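Ferritin light chain (Trichoplusia ni, PDB 1Z6O) forms, as the light chain of a secreted ferritin with 12 light and 12 heavy chains, part of an iron-storage shell, where it probably facilitates nucleation of the ferrihydrite core. Local coordinates at residues E146-S151 with E158-L163; G29-G32 with N36-T39. All coordinates share one frame; numbering follows the deposited sequence.

Contact 1. Residues E146-S151 with E158-L163; sequences EATRNS and EIAQYL. With CA (calcium ion), chain Z.
I159 and A160, in the first turns of helix 157-190, pack against A147 and T148 at the C-terminal end of helix 122-148, closing the short loop between the third and fourth long helices of the ferritin four-helix bundle. The small residues let the backbones come close, with 6.4 Å between A147 CA and A160 CA, and no hydrogen bond crosses between the segments. At the start of the second segment, the E158 carboxylate turns to another side of its helix, where OE2 forms a salt bridge with R97. I159 then offers its CG2 branch to A147 CB at 4.3 Å, while its longer branch leads away from A147, toward Y31. A160 makes the tighter contact, its CB meeting T148 CG2 at 3.6 Å, methyl against methyl. The threonine rotation (chi1 59°) explains this pairing: OG1 is turned back to hydrogen-bond with H144 O, and CG2 is left to face the alanine. Q161, next in sequence, makes no contact with 146-151 and serves a calcium site instead, one consistent with the threefold channel of ferritins. E164 of the same chain and the Q161 and E164 residues of two neighbouring subunits complete the coordination. The Q161 chain leaves with CG anti to the backbone N and is then bent about the CB-CG bond (chi2 78°), which places its OE1 2.5 Å from the calcium ion.

Contact 2. Residues G29-G32 with N36-T39; sequences GEYG and NVAT
Y31 lies against A38 and V37, so that the loop leading out of the N-terminal extension packs on the first turn of helix 37-61, the first long helix of the ferritin bundle. From CB, the tyrosine extends with CG anti to its own amide nitrogen (chi1 -177°), which swings the ring over to the helix start. CE1 comes to 4.3 Å from V37 CG1, a loose apolar contact, and CE2, across the ring, is 3.8 Å from A38 CB. The same methyl makes an off-centre CH-pi contact, 4.2 Å from the centroid of the Y31 ring and 29° off its normal. At the tip, OH passes 3.6 Å from A38 CA and donates a hydrogen bond of 2.6 Å to a water. That water in turn donates to A38 O at 2.8 Å, bridging the phenol to the helix backbone. Next along the loop, G32 CA presses on A38 CB at 3.6 Å; at the backbone angles of this glycine, a CB would be jammed against Y31 O. I159 of helix 157-190 and R97 and D156 of nearby loops also touch the buried Y31 side chain. A leucine in place of Y31 would probably leave the bridging water without its phenol donor and open a gap beside A38. The contact thus joins two kinds of chemistry: apolar carbons fit the ring to the helix, while its hydroxyl keeps a water-mediated polar link to A38 O.

In the fold
From the N terminus, the chain leaves helix 4-11 and reaches contact 2, where residues 29-32 fold back over a three-residue link onto the start of helix 37-61. Helix 70-96 follows, and only after helix 122-148 does contact 1 close the loop into helix 157-190. The two loops therefore lie in series, neither nested nor crossed, yet their centres sit 10 Å apart at the same end of the bundle. I159 joins them, its CD1 lying 3.8 Å from Y31 CE1 and its CG2 touching V37. E146 OE2 probably hydrogen-bonds N36 N. Together they tie the N-terminal extension and three long helices.

Contact 1. Residues E146-S151 with E158-L163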
loop_
_atom_site.group_PDB
_atom_site.type_symbol
_atom_site.label_atom_id
_atom_site.label_comp_id
_atom_site.label_asym_id
_atom_site.label_seq_id
_atom_site.Cartn_x
_atom_site.Cartn_y
_atom_site.Cartn_z
ATOM N N GLU A 146 21.122 -20.314 52.361
ATOM C CA GLU A 146 20.327 -20.126 53.570
ATOM C C GLU A 146 18.875 -20.554 53.308
ATOM O O GLU A 146 18.203 -21.086 54.187
ATOM C CB GLU A 146 20.387 -18.649 53.977
ATOM C CG GLU A 146 19.682 -18.299 55.267
ATOM C CD GLU A 146 20.297 -18.979 56.487
ATOM O OE1 GLU A 146 21.535 -19.216 56.495
ATOM O OE2 GLU A 146 19.528 -19.258 57.435
ATOM N N ALA A 147 18.391 -20.340 52.087
ATOM C CA ALA A 147 17.018 -20.693 51.748
ATOM C C ALA A 147 16.758 -22.172 51.492
ATOM O O ALA A 147 15.636 -22.643 51.652
ATOM C CB ALA A 147 16.576 -19.905 50.495
ATOM N N THR A 148 17.784 -22.915 51.103
ATOM C CA THR A 148 17.545 -24.292 50.703
ATOM C C THR A 148 18.477 -25.328 51.285
ATOM O O THR A 148 18.420 -26.482 50.887
ATOM C CB THR A 148 17.683 -24.415 49.157
ATOM O OG1 THR A 148 19.004 -23.997 48.770
ATOM C CG2 THR A 148 16.671 -23.537 48.449
ATOM N N ARG A 149 19.313 -24.949 52.231
ATOM C CA ARG A 149 20.266 -25.921 52.710
ATOM C C ARG A 149 20.755 -25.765 54.143
ATOM O O ARG A 149 20.940 -26.752 54.839
ATOM C CB ARG A 149 21.450 -25.869 51.739
ATOM C CG ARG A 149 22.447 -26.953 51.841
ATOM C CD ARG A 149 23.429 -26.853 50.669
ATOM N NE ARG A 149 24.511 -27.788 50.893
ATOM C CZ ARG A 149 25.647 -27.809 50.223
ATOM N NH1 ARG A 149 25.873 -26.926 49.249
ATOM N NH2 ARG A 149 26.557 -28.716 50.540
ATOM N N ASN A 150 20.947 -24.535 54.596
ATOM C CA ASN A 150 21.507 -24.333 55.927
ATOM C C ASN A 150 20.649 -24.602 57.138
ATOM O O ASN A 150 21.174 -24.959 58.181
ATOM C CB ASN A 150 22.073 -22.924 56.061
ATOM C CG ASN A 150 23.321 -22.721 55.231
ATOM O OD1 ASN A 150 23.974 -23.688 54.817
ATOM N ND2 ASN A 150 23.669 -21.462 54.991
ATOM N N SER A 151 19.343 -24.420 57.017
ATOM C CA SER A 151 18.464 -24.620 58.159
ATOM C C SER A 151 17.482 -25.748 57.912
ATOM O O SER A 151 16.747 -25.754 56.922
ATOM C CB SER A 151 17.723 -23.314 58.472
ATOM O OG SER A 151 16.829 -23.481 59.558
ATOM N N GLU A 158 11.139 -20.592 46.448
ATOM C CA GLU A 158 10.652 -19.412 45.728
ATOM C C GLU A 158 11.786 -18.384 45.751
ATOM O O GLU A 158 12.111 -17.781 44.726
ATOM C CB GLU A 158 9.391 -18.839 46.387
ATOM C CG GLU A 158 8.648 -17.810 45.510
ATOM C CD GLU A 158 9.307 -16.423 45.466
ATOM O OE1 GLU A 158 9.236 -15.775 44.393
ATOM O OE2 GLU A 158 9.873 -15.965 46.490
ATOM N N ILE A 159 12.394 -18.190 46.917
ATOM C CA ILE A 159 13.528 -17.265 47.020
ATOM C C ILE A 159 14.696 -17.810 46.186
ATOM O O ILE A 159 15.388 -17.058 45.496
ATOM C CB ILE A 159 14.014 -17.107 48.487
ATOM C CG1 ILE A 159 12.942 -16.399 49.326
ATOM C CG2 ILE A 159 15.342 -16.327 48.517
ATOM C CD1 ILE A 159 12.538 -15.005 48.792
ATOM N N ALA A 160 14.924 -19.120 46.244
ATOM C CA ALA A 160 16.016 -19.711 45.467
ATOM C C ALA A 160 15.852 -19.467 43.959
ATOM O O ALA A 160 16.796 -19.048 43.285
ATOM C CB ALA A 160 16.114 -21.218 45.750
ATOM N N GLN A 161 14.656 -19.723 43.429
ATOM C CA GLN A 161 14.409 -19.535 41.995
ATOM C C GLN A 161 14.481 -18.049 41.627
ATOM O O GLN A 161 14.964 -17.696 40.549
ATOM C CB GLN A 161 13.037 -20.120 41.606
ATOM C CG GLN A 161 12.554 -19.723 40.198
ATOM C CD GLN A 161 13.208 -20.495 39.036
ATOM O OE1 GLN A 161 14.280 -21.111 39.162
ATOM N NE2 GLN A 161 12.554 -20.441 37.881
ATOM N N TYR A 162 13.993 -17.182 42.513
ATOM C CA TYR A 162 14.063 -15.733 42.269
ATOM C C TYR A 162 15.539 -15.316 42.126
ATOM O O TYR A 162 15.908 -14.598 41.191
ATOM C CB TYR A 162 13.415 -14.976 43.438
ATOM C CG TYR A 162 13.646 -13.475 43.429
ATOM C CD1 TYR A 162 13.222 -12.683 42.359
ATOM C CD2 TYR A 162 14.255 -12.846 44.511
ATOM C CE1 TYR A 162 13.403 -11.283 42.376
ATOM C CE2 TYR A 162 14.434 -11.458 44.540
ATOM C CZ TYR A 162 14.008 -10.691 43.473
ATOM O OH TYR A 162 14.199 -9.329 43.518
ATOM N N LEU A 163 16.391 -15.772 43.043
ATOM C CA LEU A 163 17.814 -15.438 42.963
ATOM C C LEU A 163 18.448 -16.035 41.707
ATOM O O LEU A 163 19.233 -15.374 41.027
ATOM C CB LEU A 163 18.564 -15.947 44.204
ATOM C CG LEU A 163 18.199 -15.240 45.519
ATOM C CD1 LEU A 163 18.811 -16.002 46.699
ATOM C CD2 LEU A 163 18.708 -13.783 45.476
HETATM CA CA CA Z . 15.950 -22.969 38.761
#

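Contact 2. Residues G29-G32 with N36-T39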
loop_
_atom_site.group_PDB
_atom_site.type_symbol
_atom_site.label_atom_id
_atom_site.label_comp_id
_atom_site.label_asym_id
_atom_site.label_seq_id
_atom_site.Cartn_x
_atom_site.Cartn_y
_atom_site.Cartn_z
ATOM N N GLY A 29 4.992 -20.782 53.795
ATOM C CA GLY A 29 6.258 -21.489 53.914
ATOM C C GLY A 29 7.018 -20.955 55.130
ATOM O O GLY A 29 8.239 -21.041 55.206
ATOM N N GLU A 30 6.302 -20.391 56.092
ATOM C CA GLU A 30 6.960 -19.804 57.277
ATOM C C GLU A 30 8.073 -18.793 56.931
ATOM O O GLU A 30 9.098 -18.687 57.629
ATOM C CB GLU A 30 7.529 -20.912 58.163
ATOM C CG GLU A 30 6.450 -21.800 58.766
ATOM C CD GLU A 30 7.019 -22.890 59.644
ATOM O OE1 GLU A 30 7.847 -23.681 59.143
ATOM O OE2 GLU A 30 6.639 -22.953 60.834
ATOM N N TYR A 31 7.871 -18.054 55.846
ATOM C CA TYR A 31 8.842 -17.053 55.413
ATOM C C TYR A 31 9.064 -16.061 56.550
ATOM O O TYR A 31 8.110 -15.490 57.074
ATOM C CB TYR A 31 8.301 -16.296 54.198
ATOM C CG TYR A 31 9.261 -15.281 53.639
ATOM C CD1 TYR A 31 10.313 -15.676 52.820
ATOM C CD2 TYR A 31 9.123 -13.929 53.936
ATOM C CE1 TYR A 31 11.206 -14.751 52.305
ATOM C CE2 TYR A 31 10.018 -12.987 53.425
ATOM C CZ TYR A 31 11.057 -13.414 52.610
ATOM O OH TYR A 31 11.954 -12.504 52.114
ATOM N N GLY A 32 10.318 -15.849 56.928
ATOM C CA GLY A 32 10.599 -14.910 57.997
ATOM C C GLY A 32 10.569 -15.504 59.403
ATOM O O GLY A 32 11.066 -14.874 60.334
ATOM N N ASN A 36 17.541 -17.001 58.368
ATOM C CA ASN A 36 17.859 -15.612 58.098
ATOM C C ASN A 36 17.534 -15.173 56.681
ATOM O O ASN A 36 17.955 -14.095 56.273
ATOM C CB ASN A 36 19.352 -15.384 58.321
ATOM C CG ASN A 36 19.789 -15.730 59.726
ATOM O OD1 ASN A 36 19.184 -15.285 60.699
ATOM N ND2 ASN A 36 20.849 -16.523 59.839
ATOM N N VAL A 37 16.796 -15.981 55.930
ATOM C CA VAL A 37 16.536 -15.603 54.551
ATOM C C VAL A 37 15.817 -14.268 54.405
ATOM O O VAL A 37 16.216 -13.448 53.585
ATOM C CB VAL A 37 15.754 -16.702 53.780
ATOM C CG1 VAL A 37 14.355 -16.848 54.321
ATOM C CG2 VAL A 37 15.682 -16.334 52.301
ATOM N N ALA A 38 14.783 -14.030 55.208
ATOM C CA ALA A 38 14.032 -12.783 55.083
ATOM C C ALA A 38 14.877 -11.554 55.393
ATOM O O ALA A 38 14.835 -10.562 54.658
ATOM C CB ALA A 38 12.786 -12.823 55.980
ATOM N N THR A 39 15.656 -11.600 56.468
ATOM C CA THR A 39 16.478 -10.442 56.793
ATOM C C THR A 39 17.632 -10.302 55.803
ATOM O O THR A 39 18.032 -9.182 55.475
ATOM C CB THR A 39 17.034 -10.518 58.247
ATOM O OG1 THR A 39 17.709 -11.761 58.431
ATOM C CG2 THR A 39 15.891 -10.422 59.261
HETATM O O HOH W 1 12.305 -10.309 53.458
#